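Local coordinates for protein Old Yellow Enzyme (Pichia, PDB 6AGZ) that binds flavin mononucleotide and, as an old yellow enzyme of yeast, probably catalyses the asymmetric reduction of the carbon-carbon double bond of enone compounds, at residues V153-L158 with N203-K208; Q163-Y168 with I224-E229. All coordinates share one frame; numbering follows the deposited sequence.

Contact 1 (V153-L158 with N203-K208); sequences VQAMTL and NKRTDK
Arg205 reaches across to the backbone of Met156 from a loop that is itself tied down first. Asn203 begins the work without touching segment 153-158: its OD1 accepts from Arg205 N at 2.9 Å, in the plane of the Asn203 amide, closing an Asx turn, while its ND2 is held by the carbonyls of Phe197 and Tyr209. Arg205 then extends its side chain to Met156, just past strand 153-155. With CG beside its own backbone N (chi1 -60°) and the chain bent at chi3 (73°), the guanidinium presents its two terminal nitrogens end-on to one carbonyl. NH1 lies 2.9 Å from Met156 O, in the carbonyl plane and on a lone pair; NH2, also 2.9 Å from Met156 O, comes in tilted from that plane. Besides this pair of bonds, NH1 has a further acceptor in Pro133 O, next to strand 130-132, the parallel partner of strand 153-155. Asp207 completes the walk, gripping the arginine side-on through a salt bridge: OD2 stands 2.9 Å from Arg205 NH2 and OD1 3.3 Å from Arg205 NE, both met on the syn side. Asp207 OD1 also receives Tyr209 N, which helps fix the carboxylate. With an alanine at Arg205, both donors to Met156 O are gone and the Asp207 carboxylate would probably be left without its countercharge. The contact thus joins the loop 203-208 to the turn between strand 153-155 and helix 158-179 through a single cation, its charge balanced within its own loop while its end nitrogens also serve backbone carbonyls.

Contact 2 (Q163-Y168 with I224-E229); sequences QTKKDY and IDLVIE
Leu226 touches Lys165 through one methyl: CD1 rests 3.7 Å from Lys165 CB and 4.1 Å from Lys165 CE, so the leucine meets the aliphatic part of the lysine at two points. The lysine chain starts beside its own backbone N (chi1 -53°) and bends at chi3, which brings CE round to the same methyl that CB touches. Three residues on from Lys165, Tyr168 is met by Val227 of helix 218-231, whose CG2, set beside its own backbone N, approaches Tyr168 O at 4.1 Å and Tyr168 CB at 4.4 Å. No hydrogen bond joins the two segments; the contact is van der Waals packing, chiefly of hydrocarbon groups, with 7.1 Å between Tyr168 CA and Val227 CA, the nearest CA pair.

Around this first shell, the charged end of Lys165 is engaged by Glu162 on its own helix and Glu222 on the other, so salt bridges to both helices hold it. Val227 also packs on Ala172 of helix 158-179 and, on the barrel side, on Val184 and Val236 of two neighbouring strands. The Tyr168 ring meets that of Phe75, and its side chain is about 12 Å from the bound flavin mononucleotide. Helix 158-179 leads into strand 183-187 and helix 218-231 into strand 236-240, making them adjacent outer helices of a TIM barrel, the fold of the old yellow enzyme family.

Overall arrangement
From the N terminus, the chain passes strand 153-155, which opens contact 1, and enters helix 158-179, which supplies the first half of contact 2. It then runs through barrel strand 183-187 and helix 193-198 to the loop 203-208, where contact 1 closes, and only afterwards reaches helix 218-231, where contact 2 closes. The two loops therefore cross rather than nest. Contact 1 fastens an excursion beyond the barrel to the two-stranded sheet of 130-132 and 153-155; contact 2 joins neighbouring outer helices nearer the centre. Their centres lie 18 Å apart, yet they meet where Met156 CE packs 3.2 Å from Thr164 OG1.

Contact 1 (V153-L158 with N203-K208)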
loop_
_atom_site.group_PDB
_atom_site.type_symbol
_atom_site.label_atom_id
_atom_site.label_comp_id
_atom_site.label_asym_id
_atom_site.label_seq_id
_atom_site.Cartn_x
_atom_site.Cartn_y
_atom_site.Cartn_z
ATOM N N VAL A 153 28.849 0.622 17.305
ATOM C CA VAL A 153 27.695 1.370 16.825
ATOM C C VAL A 153 27.001 2.058 17.993
ATOM O O VAL A 153 26.965 1.542 19.119
ATOM C CB VAL A 153 26.733 0.444 16.059
ATOM C CG1 VAL A 153 26.026 -0.520 17.004
ATOM C CG2 VAL A 153 25.727 1.256 15.254
ATOM N N GLN A 154 26.467 3.249 17.736
ATOM C CA GLN A 154 25.797 4.040 18.754
ATOM C C GLN A 154 24.455 4.520 18.226
ATOM O O GLN A 154 24.333 4.885 17.052
ATOM C CB GLN A 154 26.646 5.247 19.177
ATOM C CG GLN A 154 28.097 4.918 19.481
ATOM C CD GLN A 154 28.802 6.032 20.228
ATOM O OE1 GLN A 154 28.213 6.691 21.085
ATOM N NE2 GLN A 154 30.071 6.253 19.902
ATOM N N ALA A 155 23.448 4.510 19.096
ATOM C CA ALA A 155 22.167 5.109 18.756
ATOM C C ALA A 155 22.308 6.625 18.738
ATOM O O ALA A 155 22.826 7.221 19.687
ATOM C CB ALA A 155 21.093 4.680 19.754
ATOM N N MET A 156 21.857 7.245 17.650
ATOM C CA MET A 156 22.033 8.681 17.484
ATOM C C MET A 156 21.300 9.452 18.573
ATOM O O MET A 156 20.158 9.139 18.922
ATOM C CB MET A 156 21.533 9.124 16.109
ATOM C CG MET A 156 22.331 8.569 14.944
ATOM S SD MET A 156 21.798 9.263 13.369
ATOM C CE MET A 156 22.210 10.983 13.614
ATOM N N THR A 157 21.971 10.460 19.118
ATOM C CA THR A 157 21.323 11.391 20.024
ATOM C C THR A 157 20.447 12.358 19.232
ATOM O O THR A 157 20.497 12.419 18.001
ATOM C CB THR A 157 22.361 12.161 20.841
ATOM O OG1 THR A 157 23.129 13.000 19.969
ATOM C CG2 THR A 157 23.298 11.199 21.557
ATOM N N LEU A 158 19.624 13.119 19.957
ATOM C CA LEU A 158 18.840 14.168 19.311
ATOM C C LEU A 158 19.747 15.189 18.637
ATOM O O LEU A 158 19.459 15.654 17.525
ATOM C CB LEU A 158 17.930 14.846 20.335
ATOM C CG LEU A 158 16.553 14.218 20.554
ATOM C CD1 LEU A 158 15.951 14.691 21.866
ATOM C CD2 LEU A 158 15.634 14.555 19.391
ATOM N N ASN A 203 15.232 0.073 13.489
ATOM C CA ASN A 203 14.805 1.189 14.328
ATOM C C ASN A 203 14.001 0.651 15.508
ATOM O O ASN A 203 12.839 0.262 15.350
ATOM C CB ASN A 203 13.987 2.192 13.515
ATOM C CG ASN A 203 13.713 3.479 14.273
ATOM O OD1 ASN A 203 13.868 3.545 15.491
ATOM N ND2 ASN A 203 13.302 4.515 13.548
ATOM N N LYS A 204 14.620 0.642 16.689
ATOM C CA LYS A 204 13.939 0.314 17.934
ATOM C C LYS A 204 13.725 1.539 18.813
ATOM O O LYS A 204 13.419 1.391 20.001
ATOM C CB LYS A 204 14.721 -0.746 18.713
ATOM C CG LYS A 204 15.220 -1.909 17.878
ATOM C CD LYS A 204 14.081 -2.702 17.266
ATOM C CE LYS A 204 14.615 -3.852 16.426
ATOM N NZ LYS A 204 13.537 -4.541 15.665
ATOM N N ARG A 205 13.892 2.742 18.263
ATOM C CA ARG A 205 13.808 3.956 19.063
ATOM C C ARG A 205 12.416 4.118 19.663
ATOM O O ARG A 205 11.409 3.705 19.082
ATOM C CB ARG A 205 14.152 5.181 18.213
ATOM C CG ARG A 205 15.552 5.159 17.623
ATOM C CD ARG A 205 15.823 6.399 16.788
ATOM N NE ARG A 205 16.009 7.587 17.616
ATOM C CZ ARG A 205 17.186 7.996 18.076
ATOM N NH1 ARG A 205 18.286 7.313 17.786
ATOM N NH2 ARG A 205 17.266 9.087 18.826
ATOM N N THR A 206 12.370 4.732 20.844
ATOM C CA THR A 206 11.121 4.985 21.548
ATOM C C THR A 206 10.803 6.470 21.659
ATOM O O THR A 206 9.835 6.838 22.334
ATOM C CB THR A 206 11.157 4.345 22.938
ATOM O OG1 THR A 206 12.324 4.786 23.641
ATOM C CG2 THR A 206 11.180 2.826 22.823
ATOM N N ASP A 207 11.591 7.331 21.020
ATOM C CA ASP A 207 11.250 8.740 20.906
ATOM C C ASP A 207 10.431 8.943 19.630
ATOM O O ASP A 207 9.947 7.987 19.021
ATOM C CB ASP A 207 12.505 9.614 20.957
ATOM C CG ASP A 207 13.502 9.304 19.847
ATOM O OD1 ASP A 207 13.159 8.579 18.889
ATOM O OD2 ASP A 207 14.643 9.805 19.934
ATOM N N LYS A 208 10.259 10.197 19.212
ATOM C CA LYS A 208 9.408 10.482 18.062
ATOM C C LYS A 208 10.023 10.065 16.729
ATOM O O LYS A 208 9.393 10.290 15.690
ATOM C CB LYS A 208 9.056 11.970 18.024
ATOM C CG LYS A 208 10.218 12.887 17.694
ATOM C CD LYS A 208 9.715 14.285 17.372
ATOM C CE LYS A 208 10.857 15.248 17.096
ATOM N NZ LYS A 208 10.346 16.591 16.699
#

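Contact 2 (Q163-Y168 with I224-E229)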
loop_
_atom_site.group_PDB
_atom_site.type_symbol
_atom_site.label_atom_id
_atom_site.label_comp_id
_atom_site.label_asym_id
_atom_site.label_seq_id
_atom_site.Cartn_x
_atom_site.Cartn_y
_atom_site.Cartn_z
ATOM N N GLN A 163 22.065 17.637 13.743
ATOM C CA GLN A 163 23.251 17.885 12.930
ATOM C C GLN A 163 23.162 17.166 11.591
ATOM O O GLN A 163 23.656 17.669 10.578
ATOM C CB GLN A 163 24.508 17.455 13.686
ATOM C CG GLN A 163 25.798 17.910 13.028
ATOM C CD GLN A 163 25.885 19.420 12.917
ATOM O OE1 GLN A 163 25.681 20.138 13.895
ATOM N NE2 GLN A 163 26.183 19.910 11.719
ATOM N N THR A 164 22.544 15.982 11.568
ATOM C CA THR A 164 22.329 15.289 10.302
ATOM C C THR A 164 21.457 16.122 9.370
ATOM O O THR A 164 21.767 16.279 8.182
ATOM C CB THR A 164 21.697 13.918 10.551
ATOM O OG1 THR A 164 22.625 13.083 11.252
ATOM C CG2 THR A 164 21.322 13.254 9.235
ATOM N N LYS A 165 20.361 16.673 9.899
ATOM C CA LYS A 165 19.493 17.526 9.092
ATOM C C LYS A 165 20.256 18.729 8.544
ATOM O O LYS A 165 20.221 19.010 7.337
ATOM C CB LYS A 165 18.294 17.976 9.926
ATOM C CG LYS A 165 17.539 16.826 10.576
ATOM C CD LYS A 165 16.826 17.269 11.841
ATOM C CE LYS A 165 15.391 17.670 11.553
ATOM N NZ LYS A 165 14.702 18.171 12.775
ATOM N N LYS A 166 20.966 19.446 9.424
ATOM C CA LYS A 166 21.730 20.610 8.982
ATOM C C LYS A 166 22.760 20.232 7.923
ATOM O O LYS A 166 22.982 20.981 6.964
ATOM C CB LYS A 166 22.405 21.277 10.179
ATOM C CG LYS A 166 21.432 21.772 11.238
ATOM C CD LYS A 166 22.153 22.467 12.382
ATOM C CE LYS A 166 21.178 22.884 13.472
ATOM N NZ LYS A 166 21.879 23.300 14.720
ATOM N N ASP A 167 23.393 19.064 8.074
ATOM C CA ASP A 167 24.372 18.618 7.088
ATOM C C ASP A 167 23.714 18.334 5.744
ATOM O O ASP A 167 24.285 18.643 4.691
ATOM C CB ASP A 167 25.106 17.376 7.594
ATOM C CG ASP A 167 26.037 17.676 8.752
ATOM O OD1 ASP A 167 26.322 18.868 8.997
ATOM O OD2 ASP A 167 26.489 16.718 9.413
ATOM N N TYR A 168 22.520 17.733 5.759
ATOM C CA TYR A 168 21.782 17.546 4.513
ATOM C C TYR A 168 21.493 18.882 3.841
ATOM O O TYR A 168 21.634 19.013 2.617
ATOM C CB TYR A 168 20.478 16.792 4.774
ATOM C CG TYR A 168 20.583 15.288 4.658
ATOM C CD1 TYR A 168 20.569 14.482 5.789
ATOM C CD2 TYR A 168 20.686 14.672 3.416
ATOM C CE1 TYR A 168 20.657 13.105 5.688
ATOM C CE2 TYR A 168 20.776 13.296 3.305
ATOM C CZ TYR A 168 20.761 12.517 4.444
ATOM O OH TYR A 168 20.849 11.148 4.340
ATOM N N ILE A 224 13.631 16.098 3.932
ATOM C CA ILE A 224 13.024 16.525 2.673
ATOM C C ILE A 224 12.472 17.939 2.792
ATOM O O ILE A 224 12.655 18.767 1.894
ATOM C CB ILE A 224 11.930 15.531 2.240
ATOM C CG1 ILE A 224 12.538 14.168 1.907
ATOM C CG2 ILE A 224 11.162 16.069 1.044
ATOM C CD1 ILE A 224 13.603 14.223 0.845
ATOM N N ASP A 225 11.794 18.241 3.902
ATOM C CA ASP A 225 11.201 19.566 4.060
ATOM C C ASP A 225 12.271 20.645 4.168
ATOM O O ASP A 225 12.153 21.708 3.546
ATOM C CB ASP A 225 10.285 19.588 5.284
ATOM C CG ASP A 225 9.047 18.733 5.099
ATOM O OD1 ASP A 225 8.693 18.442 3.937
ATOM O OD2 ASP A 225 8.424 18.355 6.114
ATOM N N LEU A 226 13.325 20.389 4.949
ATOM C CA LEU A 226 14.397 21.373 5.069
ATOM C C LEU A 226 15.097 21.599 3.733
ATOM O O LEU A 226 15.402 22.743 3.367
ATOM C CB LEU A 226 15.396 20.932 6.138
ATOM C CG LEU A 226 14.966 21.171 7.588
ATOM C CD1 LEU A 226 15.865 20.415 8.552
ATOM C CD2 LEU A 226 14.976 22.659 7.904
ATOM N N VAL A 227 15.350 20.523 2.983
ATOM C CA VAL A 227 16.021 20.660 1.693
ATOM C C VAL A 227 15.127 21.388 0.694
ATOM O O VAL A 227 15.603 22.210 -0.098
ATOM C CB VAL A 227 16.461 19.279 1.173
ATOM C CG1 VAL A 227 16.953 19.375 -0.262
ATOM C CG2 VAL A 227 17.552 18.705 2.063
ATOM N N ILE A 228 13.821 21.105 0.717
ATOM C CA ILE A 228 12.889 21.811 -0.158
ATOM C C ILE A 228 12.880 23.297 0.166
ATOM O O ILE A 228 12.898 24.146 -0.735
ATOM C CB ILE A 228 11.477 21.202 -0.049
ATOM C CG1 ILE A 228 11.411 19.855 -0.772
ATOM C CG2 ILE A 228 10.431 22.154 -0.613
ATOM C CD1 ILE A 228 10.059 19.182 -0.668
ATOM N N GLU A 229 12.858 23.639 1.457
ATOM C CA GLU A 229 12.949 25.043 1.841
ATOM C C GLU A 229 14.271 25.656 1.395
ATOM O O GLU A 229 14.326 26.848 1.070
ATOM C CB GLU A 229 12.769 25.186 3.353
ATOM C CG GLU A 229 13.031 26.586 3.889
ATOM C CD GLU A 229 12.555 26.766 5.316
ATOM O OE1 GLU A 229 11.613 27.556 5.532
ATOM O OE2 GLU A 229 13.118 26.114 6.221
#